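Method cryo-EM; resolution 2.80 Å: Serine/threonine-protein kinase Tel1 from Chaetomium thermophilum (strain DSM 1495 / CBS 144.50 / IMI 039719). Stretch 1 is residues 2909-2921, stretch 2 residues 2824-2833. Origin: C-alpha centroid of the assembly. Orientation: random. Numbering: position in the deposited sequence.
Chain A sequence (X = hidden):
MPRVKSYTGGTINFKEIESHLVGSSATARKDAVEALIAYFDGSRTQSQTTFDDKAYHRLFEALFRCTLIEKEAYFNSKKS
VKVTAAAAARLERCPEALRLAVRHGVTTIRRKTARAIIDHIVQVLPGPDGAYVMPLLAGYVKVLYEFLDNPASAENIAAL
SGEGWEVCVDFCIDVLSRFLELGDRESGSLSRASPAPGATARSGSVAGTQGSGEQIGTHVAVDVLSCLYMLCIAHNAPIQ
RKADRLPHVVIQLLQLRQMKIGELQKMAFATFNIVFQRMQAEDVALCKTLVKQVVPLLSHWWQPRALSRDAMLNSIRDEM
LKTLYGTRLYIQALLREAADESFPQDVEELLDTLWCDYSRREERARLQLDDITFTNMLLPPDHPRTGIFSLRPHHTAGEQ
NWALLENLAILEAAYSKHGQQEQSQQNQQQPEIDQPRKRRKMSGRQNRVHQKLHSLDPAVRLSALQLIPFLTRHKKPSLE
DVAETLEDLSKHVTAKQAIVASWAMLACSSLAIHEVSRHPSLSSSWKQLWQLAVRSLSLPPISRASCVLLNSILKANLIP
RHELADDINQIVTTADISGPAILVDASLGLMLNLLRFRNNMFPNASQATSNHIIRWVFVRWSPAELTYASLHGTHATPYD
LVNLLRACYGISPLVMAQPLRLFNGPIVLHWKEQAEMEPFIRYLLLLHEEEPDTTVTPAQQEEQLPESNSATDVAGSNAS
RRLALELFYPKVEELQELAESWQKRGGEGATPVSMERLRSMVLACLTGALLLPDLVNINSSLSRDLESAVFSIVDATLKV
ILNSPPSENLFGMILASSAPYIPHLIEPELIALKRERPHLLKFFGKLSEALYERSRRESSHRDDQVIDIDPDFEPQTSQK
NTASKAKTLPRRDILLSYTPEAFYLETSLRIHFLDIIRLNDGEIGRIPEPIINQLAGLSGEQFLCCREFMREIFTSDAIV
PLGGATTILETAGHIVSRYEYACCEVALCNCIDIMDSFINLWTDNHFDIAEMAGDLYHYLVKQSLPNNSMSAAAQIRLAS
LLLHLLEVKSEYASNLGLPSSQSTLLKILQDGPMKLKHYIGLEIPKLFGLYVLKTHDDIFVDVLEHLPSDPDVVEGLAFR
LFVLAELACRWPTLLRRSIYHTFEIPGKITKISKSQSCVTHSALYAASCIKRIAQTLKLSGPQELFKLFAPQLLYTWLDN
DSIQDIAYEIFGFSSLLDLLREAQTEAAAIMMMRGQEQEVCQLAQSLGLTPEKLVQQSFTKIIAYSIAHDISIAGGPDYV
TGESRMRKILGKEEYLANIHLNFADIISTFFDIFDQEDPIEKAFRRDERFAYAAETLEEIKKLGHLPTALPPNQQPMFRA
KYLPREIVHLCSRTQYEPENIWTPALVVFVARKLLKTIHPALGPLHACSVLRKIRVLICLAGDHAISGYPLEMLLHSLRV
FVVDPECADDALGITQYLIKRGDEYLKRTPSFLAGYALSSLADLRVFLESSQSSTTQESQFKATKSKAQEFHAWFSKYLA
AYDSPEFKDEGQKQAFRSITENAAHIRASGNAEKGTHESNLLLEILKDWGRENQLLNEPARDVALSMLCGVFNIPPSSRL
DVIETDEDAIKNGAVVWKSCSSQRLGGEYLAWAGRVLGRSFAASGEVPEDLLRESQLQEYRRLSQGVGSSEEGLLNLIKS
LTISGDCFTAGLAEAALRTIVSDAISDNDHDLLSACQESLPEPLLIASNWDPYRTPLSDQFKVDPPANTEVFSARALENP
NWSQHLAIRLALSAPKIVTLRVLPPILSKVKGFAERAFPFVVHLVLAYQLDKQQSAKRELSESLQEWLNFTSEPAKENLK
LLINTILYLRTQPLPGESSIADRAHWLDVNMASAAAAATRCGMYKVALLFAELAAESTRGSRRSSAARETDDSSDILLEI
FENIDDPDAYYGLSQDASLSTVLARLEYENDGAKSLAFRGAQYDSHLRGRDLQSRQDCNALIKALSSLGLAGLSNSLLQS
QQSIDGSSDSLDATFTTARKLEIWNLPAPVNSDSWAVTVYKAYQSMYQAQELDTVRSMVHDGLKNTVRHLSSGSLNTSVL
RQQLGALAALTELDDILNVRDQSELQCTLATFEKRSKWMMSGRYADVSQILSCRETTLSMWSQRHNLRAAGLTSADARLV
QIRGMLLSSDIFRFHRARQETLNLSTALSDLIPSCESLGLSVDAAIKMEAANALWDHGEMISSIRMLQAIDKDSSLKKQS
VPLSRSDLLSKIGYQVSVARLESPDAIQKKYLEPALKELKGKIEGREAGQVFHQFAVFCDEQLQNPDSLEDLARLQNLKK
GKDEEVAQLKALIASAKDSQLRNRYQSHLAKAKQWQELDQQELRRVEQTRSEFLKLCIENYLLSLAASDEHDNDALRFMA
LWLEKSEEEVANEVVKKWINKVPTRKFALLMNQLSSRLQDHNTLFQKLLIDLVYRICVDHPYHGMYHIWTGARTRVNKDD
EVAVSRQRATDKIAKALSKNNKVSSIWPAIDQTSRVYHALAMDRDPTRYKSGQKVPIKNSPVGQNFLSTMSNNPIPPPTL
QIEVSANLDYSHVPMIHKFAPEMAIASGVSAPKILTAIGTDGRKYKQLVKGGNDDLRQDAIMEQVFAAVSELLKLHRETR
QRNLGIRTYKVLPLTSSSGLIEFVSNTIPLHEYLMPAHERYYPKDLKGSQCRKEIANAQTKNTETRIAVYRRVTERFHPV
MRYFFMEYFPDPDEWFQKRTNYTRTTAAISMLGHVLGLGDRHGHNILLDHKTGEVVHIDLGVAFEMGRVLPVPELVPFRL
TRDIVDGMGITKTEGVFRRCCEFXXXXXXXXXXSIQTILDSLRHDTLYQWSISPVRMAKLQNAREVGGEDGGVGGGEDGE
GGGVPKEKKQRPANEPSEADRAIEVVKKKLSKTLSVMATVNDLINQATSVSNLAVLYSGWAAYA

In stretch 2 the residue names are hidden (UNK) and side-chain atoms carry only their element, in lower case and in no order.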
ATOM      1  N   LYS A2909      19.099   6.075  -9.651  1.00 23.14           N
ATOM      2  CA  LYS A2909      19.020   6.487  -8.256  1.00 23.14           C
ATOM      3  C   LYS A2909      17.617   6.888  -7.835  1.00 23.14           C
ATOM      4  O   LYS A2909      17.377   7.065  -6.641  1.00 23.14           O
ATOM      5  CB  LYS A2909      19.961   7.653  -7.982  1.00 23.14           C
ATOM      6  CG  LYS A2909      21.397   7.272  -7.814  1.00 23.14           C
ATOM      7  CD  LYS A2909      22.244   8.495  -7.768  1.00 23.14           C
ATOM      8  CE  LYS A2909      23.687   8.145  -7.726  1.00 23.14           C
ATOM      9  NZ  LYS A2909      24.511   9.352  -7.884  1.00 23.14           N
ATOM     10  N   LEU A2910      16.691   7.051  -8.775  1.00 25.27           N
ATOM     11  CA  LEU A2910      15.321   7.437  -8.479  1.00 25.27           C
ATOM     12  C   LEU A2910      14.344   6.298  -8.712  1.00 25.27           C
ATOM     13  O   LEU A2910      13.156   6.539  -8.929  1.00 25.27           O
ATOM     14  CB  LEU A2910      14.913   8.644  -9.319  1.00 25.27           C
ATOM     15  CG  LEU A2910      15.559   9.994  -9.047  1.00 25.27           C
ATOM     16  CD1 LEU A2910      15.051  11.001 -10.029  1.00 25.27           C
ATOM     17  CD2 LEU A2910      15.250  10.439  -7.649  1.00 25.27           C
ATOM     18  N   SER A2911      14.822   5.063  -8.677  1.00 27.55           N
ATOM     19  CA  SER A2911      13.995   3.905  -8.953  1.00 27.55           C
ATOM     20  C   SER A2911      13.340   3.419  -7.675  1.00 27.55           C
ATOM     21  O   SER A2911      13.964   3.405  -6.616  1.00 27.55           O
ATOM     22  CB  SER A2911      14.832   2.788  -9.563  1.00 27.55           C
ATOM     23  OG  SER A2911      15.904   2.461  -8.704  1.00 27.55           O
ATOM     24  N   LYS A2912      12.085   2.998  -7.787  1.00 28.50           N
ATOM     25  CA  LYS A2912      11.282   2.611  -6.641  1.00 28.50           C
ATOM     26  C   LYS A2912      11.466   1.154  -6.253  1.00 28.50           C
ATOM     27  O   LYS A2912      10.587   0.582  -5.604  1.00 28.50           O
ATOM     28  CB  LYS A2912       9.813   2.900  -6.918  1.00 28.50           C
ATOM     29  CG  LYS A2912       9.564   4.307  -7.366  1.00 28.50           C
ATOM     30  CD  LYS A2912       8.144   4.716  -7.099  1.00 28.50           C
ATOM     31  CE  LYS A2912       7.960   6.189  -7.348  1.00 28.50           C
ATOM     32  NZ  LYS A2912       6.654   6.683  -6.844  1.00 28.50           N
ATOM     33  N   THR A2913      12.594   0.548  -6.617  1.00 29.34           N
ATOM     34  CA  THR A2913      12.831  -0.855  -6.302  1.00 29.34           C
ATOM     35  C   THR A2913      12.959  -1.072  -4.800  1.00 29.34           C
ATOM     36  O   THR A2913      12.221  -1.870  -4.213  1.00 29.34           O
ATOM     37  CB  THR A2913      14.077  -1.341  -7.031  1.00 29.34           C
ATOM     38  OG1 THR A2913      13.821  -1.356  -8.438  1.00 29.34           O
ATOM     39  CG2 THR A2913      14.446  -2.730  -6.582  1.00 29.34           C
ATOM     40  N   LEU A2914      13.898  -0.379  -4.158  1.00 27.02           N
ATOM     41  CA  LEU A2914      13.992  -0.395  -2.709  1.00 27.02           C
ATOM     42  C   LEU A2914      13.016   0.602  -2.105  1.00 27.02           C
ATOM     43  O   LEU A2914      12.481   1.478  -2.781  1.00 27.02           O
ATOM     44  CB  LEU A2914      15.399  -0.054  -2.247  1.00 27.02           C
ATOM     45  CG  LEU A2914      16.417  -1.153  -2.014  1.00 27.02           C
ATOM     46  CD1 LEU A2914      16.830  -1.745  -3.328  1.00 27.02           C
ATOM     47  CD2 LEU A2914      17.604  -0.568  -1.296  1.00 27.02           C
ATOM     48  N   SER A2915      12.786   0.470  -0.808  1.00 24.36           N
ATOM     49  CA  SER A2915      11.979   1.461  -0.129  1.00 24.36           C
ATOM     50  C   SER A2915      12.834   2.671   0.220  1.00 24.36           C
ATOM     51  O   SER A2915      14.060   2.646   0.128  1.00 24.36           O
ATOM     52  CB  SER A2915      11.337   0.872   1.120  1.00 24.36           C
ATOM     53  OG  SER A2915      12.308   0.310   1.973  1.00 24.36           O
ATOM     54  N   VAL A2916      12.168   3.756   0.602  1.00 22.74           N
ATOM     55  CA  VAL A2916      12.902   4.960   0.959  1.00 22.74           C
ATOM     56  C   VAL A2916      13.665   4.749   2.257  1.00 22.74           C
ATOM     57  O   VAL A2916      14.796   5.217   2.406  1.00 22.74           O
ATOM     58  CB  VAL A2916      11.949   6.161   1.044  1.00 22.74           C
ATOM     59  CG1 VAL A2916      12.725   7.404   1.254  1.00 22.74           C
ATOM     60  CG2 VAL A2916      11.168   6.287  -0.215  1.00 22.74           C
ATOM     61  N   MET A2917      13.071   4.027   3.203  1.00 26.42           N
ATOM     62  CA  MET A2917      13.740   3.744   4.467  1.00 26.42           C
ATOM     63  C   MET A2917      15.044   2.993   4.248  1.00 26.42           C
ATOM     64  O   MET A2917      16.083   3.362   4.799  1.00 26.42           O
ATOM     65  CB  MET A2917      12.814   2.942   5.374  1.00 26.42           C
ATOM     66  CG  MET A2917      13.405   2.646   6.735  1.00 26.42           C
ATOM     67  SD  MET A2917      12.725   1.195   7.559  1.00 26.42           S
ATOM     68  CE  MET A2917      13.258  -0.104   6.459  1.00 26.42           C
ATOM     69  N   ALA A2918      15.010   1.931   3.446  1.00 23.12           N
ATOM     70  CA  ALA A2918      16.204   1.130   3.220  1.00 23.12           C
ATOM     71  C   ALA A2918      17.264   1.908   2.457  1.00 23.12           C
ATOM     72  O   ALA A2918      18.460   1.791   2.745  1.00 23.12           O
ATOM     73  CB  ALA A2918      15.836  -0.141   2.470  1.00 23.12           C
ATOM     74  N   THR A2919      16.843   2.713   1.484  1.00 22.92           N
ATOM     75  CA  THR A2919      17.785   3.522   0.722  1.00 22.92           C
ATOM     76  C   THR A2919      18.491   4.531   1.612  1.00 22.92           C
ATOM     77  O   THR A2919      19.716   4.675   1.554  1.00 22.92           O
ATOM     78  CB  THR A2919      17.057   4.235  -0.407  1.00 22.92           C
ATOM     79  OG1 THR A2919      16.228   3.302  -1.097  1.00 22.92           O
ATOM     80  CG2 THR A2919      18.047   4.811  -1.368  1.00 22.92           C
ATOM     81  N   VAL A2920      17.731   5.241   2.445  1.00 20.42           N
ATOM     82  CA  VAL A2920      18.326   6.220   3.343  1.00 20.42           C
ATOM     83  C   VAL A2920      19.221   5.541   4.371  1.00 20.42           C
ATOM     84  O   VAL A2920      20.269   6.076   4.738  1.00 20.42           O
ATOM     85  CB  VAL A2920      17.226   7.064   4.004  1.00 20.42           C
ATOM     86  CG1 VAL A2920      17.808   7.983   5.035  1.00 20.42           C
ATOM     87  CG2 VAL A2920      16.508   7.864   2.964  1.00 20.42           C
ATOM     88  N   ASN A2921      18.841   4.354   4.846  1.00 24.12           N
ATOM     89  CA  ASN A2921      19.708   3.622   5.761  1.00 24.12           C
ATOM     90  C   ASN A2921      21.045   3.315   5.117  1.00 24.12           C
ATOM     91  O   ASN A2921      22.098   3.511   5.727  1.00 24.12           O
ATOM     92  CB  ASN A2921      19.043   2.327   6.211  1.00 24.12           C
ATOM     93  CG  ASN A2921      17.947   2.549   7.199  1.00 24.12           C
ATOM     94  OD1 ASN A2921      17.545   3.674   7.446  1.00 24.12           O
ATOM     95  ND2 ASN A2921      17.441   1.473   7.765  1.00 24.12           N
ATOM     96  N   UNK A2824      12.380  14.004   1.618  1.00 19.53           N
ATOM     97  CA  UNK A2824      12.990  14.561   0.419  1.00 19.53           C
ATOM     98  C   UNK A2824      13.118  13.508  -0.667  1.00 19.53           C
ATOM     99  O   UNK A2824      12.734  13.740  -1.814  1.00 19.53           O
ATOM    100  c   UNK A2824      14.887  15.929  -0.418  1.00 19.53           C
ATOM    101  o   UNK A2824      14.259  16.011   1.872  1.00 19.53           O
ATOM    102  c   UNK A2824      14.361  15.145   0.745  1.00 19.53           C
ATOM    103  N   UNK A2825      13.676  12.346  -0.330  1.00 20.64           N
ATOM    104  CA  UNK A2825      13.884  11.316  -1.339  1.00 20.64           C
ATOM    105  C   UNK A2825      12.565  10.786  -1.873  1.00 20.64           C
ATOM    106  O   UNK A2825      12.446  10.494  -3.065  1.00 20.64           O
ATOM    107  c   UNK A2825      14.717  10.181  -0.765  1.00 20.64           C
ATOM    108  c   UNK A2825      15.027   9.067  -1.747  1.00 20.64           C
ATOM    109  c   UNK A2825      15.866   9.597  -2.874  1.00 20.64           C
ATOM    110  c   UNK A2825      15.726   7.939  -1.048  1.00 20.64           C
ATOM    111  N   UNK A2826      11.560  10.666  -1.014  1.00 24.49           N
ATOM    112  CA  UNK A2826      10.259  10.209  -1.460  1.00 24.49           C
ATOM    113  C   UNK A2826       9.624  11.198  -2.420  1.00 24.49           C
ATOM    114  O   UNK A2826       8.998  10.795  -3.401  1.00 24.49           O
ATOM    115  o   UNK A2826       8.039   8.676  -1.713  1.00 24.49           O
ATOM    116  o   UNK A2826       7.182   9.231   0.231  1.00 24.49           O
ATOM    117  c   UNK A2826       9.362   9.983  -0.256  1.00 24.49           C
ATOM    118  c   UNK A2826       8.108   9.245  -0.604  1.00 24.49           C
ATOM    119  N   UNK A2827       9.762  12.497  -2.157  1.00 23.31           N
ATOM    120  CA  UNK A2827       9.239  13.481  -3.095  1.00 23.31           C
ATOM    121  C   UNK A2827      10.053  13.531  -4.376  1.00 23.31           C
ATOM    122  O   UNK A2827       9.515  13.863  -5.431  1.00 23.31           O
ATOM    123  c   UNK A2827       9.203  14.860  -2.451  1.00 23.31           C
ATOM    124  N   UNK A2828      11.344  13.222  -4.310  1.00 22.02           N
ATOM    125  CA  UNK A2828      12.166  13.270  -5.512  1.00 22.02           C
ATOM    126  C   UNK A2828      11.853  12.118  -6.445  1.00 22.02           C
ATOM    127  O   UNK A2828      11.765  12.311  -7.658  1.00 22.02           O
ATOM    128  c   UNK A2828      15.771  14.397  -4.573  1.00 22.02           C
ATOM    129  c   UNK A2828      14.293  14.577  -4.765  1.00 22.02           C
ATOM    130  c   UNK A2828      14.015  15.620  -5.808  1.00 22.02           C
ATOM    131  c   UNK A2828      13.648  13.258  -5.158  1.00 22.02           C
ATOM    132  N   UNK A2829      11.704  10.910  -5.917  1.00 25.62           N
ATOM    133  CA  UNK A2829      11.411   9.808  -6.821  1.00 25.62           C
ATOM    134  C   UNK A2829       9.955   9.771  -7.254  1.00 25.62           C
ATOM    135  O   UNK A2829       9.593   8.914  -8.057  1.00 25.62           O
ATOM    136  c   UNK A2829      11.251   6.768  -4.507  1.00 25.62           C
ATOM    137  c   UNK A2829      11.817   8.468  -6.203  1.00 25.62           C
ATOM    138  n   UNK A2829      11.678   4.272  -3.382  1.00 25.62           N
ATOM    139  n   UNK A2829      12.559   6.180  -4.279  1.00 25.62           N
ATOM    140  c   UNK A2829      12.730   4.980  -3.741  1.00 25.62           C
ATOM    141  c   UNK A2829      11.299   8.231  -4.843  1.00 25.62           C
ATOM    142  n   UNK A2829      13.945   4.495  -3.561  1.00 25.62           N
ATOM    143  N   UNK A2830       9.121  10.678  -6.766  1.00 30.32           N
ATOM    144  CA  UNK A2830       7.791  10.897  -7.312  1.00 30.32           C
ATOM    145  C   UNK A2830       7.758  12.023  -8.328  1.00 30.32           C
ATOM    146  O   UNK A2830       6.683  12.373  -8.810  1.00 30.32           O
ATOM    147  c   UNK A2830       5.856  10.122  -4.113  1.00 30.32           C
ATOM    148  o   UNK A2830       5.693  11.280  -3.675  1.00 30.32           O
ATOM    149  o   UNK A2830       5.732   9.101  -3.402  1.00 30.32           O
ATOM    150  c   UNK A2830       6.229   9.940  -5.567  1.00 30.32           C
ATOM    151  c   UNK A2830       6.799  11.189  -6.190  1.00 30.32           C
ATOM    152  N   UNK A2831       8.910  12.601  -8.653  1.00 28.76           N
ATOM    153  CA  UNK A2831       9.054  13.644  -9.656  1.00 28.76           C
ATOM    154  C   UNK A2831      10.131  13.273 -10.655  1.00 28.76           C
ATOM    155  O   UNK A2831      10.786  14.147 -11.209  1.00 28.76           O
ATOM    156  c   UNK A2831       9.399  14.985  -9.017  1.00 28.76           C
ATOM    157  c   UNK A2831       7.252  16.200  -8.662  1.00 28.76           C
ATOM    158  c   UNK A2831       8.408  15.485  -8.018  1.00 28.76           C
ATOM    159  o   UNK A2831       7.413  16.687  -9.796  1.00 28.76           O
ATOM    160  o   UNK A2831       6.177  16.279  -8.035  1.00 28.76           O
ATOM    161  N   UNK A2832      10.345  11.979 -10.876  1.00 26.87           N
ATOM    162  CA  UNK A2832      11.440  11.552 -11.734  1.00 26.87           C
ATOM    163  C   UNK A2832      11.230  11.984 -13.175  1.00 26.87           C
ATOM    164  O   UNK A2832      12.204  12.171 -13.910  1.00 26.87           O
ATOM    165  c   UNK A2832      11.605  10.043 -11.642  1.00 26.87           C
ATOM    166  N   UNK A2833       9.980  12.170 -13.594  1.00 27.90           N
ATOM    167  CA  UNK A2833       9.714  12.654 -14.943  1.00 27.90           C
ATOM    168  C   UNK A2833      10.152  14.101 -15.112  1.00 27.90           C
ATOM    169  O   UNK A2833      10.747  14.460 -16.131  1.00 27.90           O
ATOM    170  c   UNK A2833       8.233  12.502 -15.265  1.00 27.90           C
TER

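Position 2824 opens inside a helix that begins earlier in the chain. Its CB carries one oxygen and one carbon and touches nothing on stretch 1. That is the fork of a threonine: T2824, its hydroxyl satisfied elsewhere in the structure.

Position 2825 has four side-chain carbons, forked at the second, and CA-to-CB points toward stretch 1. One end carbon sits 3.8 Å from V2916 CG1, 3.9 Å from T2919 CG2 and 4.1 Å from V2920 CG2. A fork at the second carbon, with no heteroatom, is leucine. L2825 uses chi1 t and chi2 p, and the methyl that meets three residues of the facing helix is its CD2.

At 2826 there are two carbons, the second carrying two oxygens; CB lies 4.1 Å from V2916 CG2, and nothing on stretch 1 hydrogen-bonds to the oxygens. This short carboxylate is D2826.

Position 2827 has a single carbon, out of reach of stretch 1, so it is A2827, buried.

Position 2828 again shows four carbons forked at the second; its CB lies 4.1 Å from L2910 CD2, and its backbone O 4.0 Å from that same methyl. Hence L2828, with chi1 m and chi2 t, whose CA-to-CB bond points sideways. Its O also accepts from the backbone N of 2831, 3.0 Å away, in a type I turn that runs from L2828 to 2831.

Position 2829 is the longest side chain: three carbons, a nitrogen, then a carbon bearing two more nitrogens, one of them 3.0 Å from L2914 O and the other 3.4 Å from it. V2916 CG2 lies over one face of this planar end, S2911 O and K2912 CA over the other, and L2914 O near its plane at the edge. The group is a guanidinium, so the residue is R2829. NH2 donates the shorter bond to L2914 O, and NH1 the longer, weak one.

Position 2830 has three carbons, the third carrying two oxygens. Its CA-to-CB bond points away, yet its second carbon comes within 3.5 Å of K2912 NZ. This is E2830, and that carbon is CG. The charges stay farther apart, with OE2 4.3 Å from K2912 NZ, beyond a salt bridge.

Position 2831 repeats that pattern of atoms without contact, so it is E2831, its CA-to-CB bond pointing away, at the N-cap position of the next helix.

Position 2832 has one carbon, directed toward stretch 1 and 3.9 Å from L2910 CD1: A2832.

Position 2833 also has one carbon, but it points away, without contact: A2833.

The rule is an arginine plugged into a bend. R2829 buries the most area here, reaching the loop that leads into the helix starting at V2916, where L2914 O accepts from it. S2915 caps that helix through a weak bond from A2918 N to its OG (3.5 Å), while T2919 OG1 donates to S2915 O at 2.6 Å. Apolar contacts flank the arginine: L2825 against V2916 and V2920, and L2910 against L2828 and A2832. Carbon supplies the packing, and one carbonyl anchors the charge.

Stretch 2, residues 2824-2833: TLDALREEAA
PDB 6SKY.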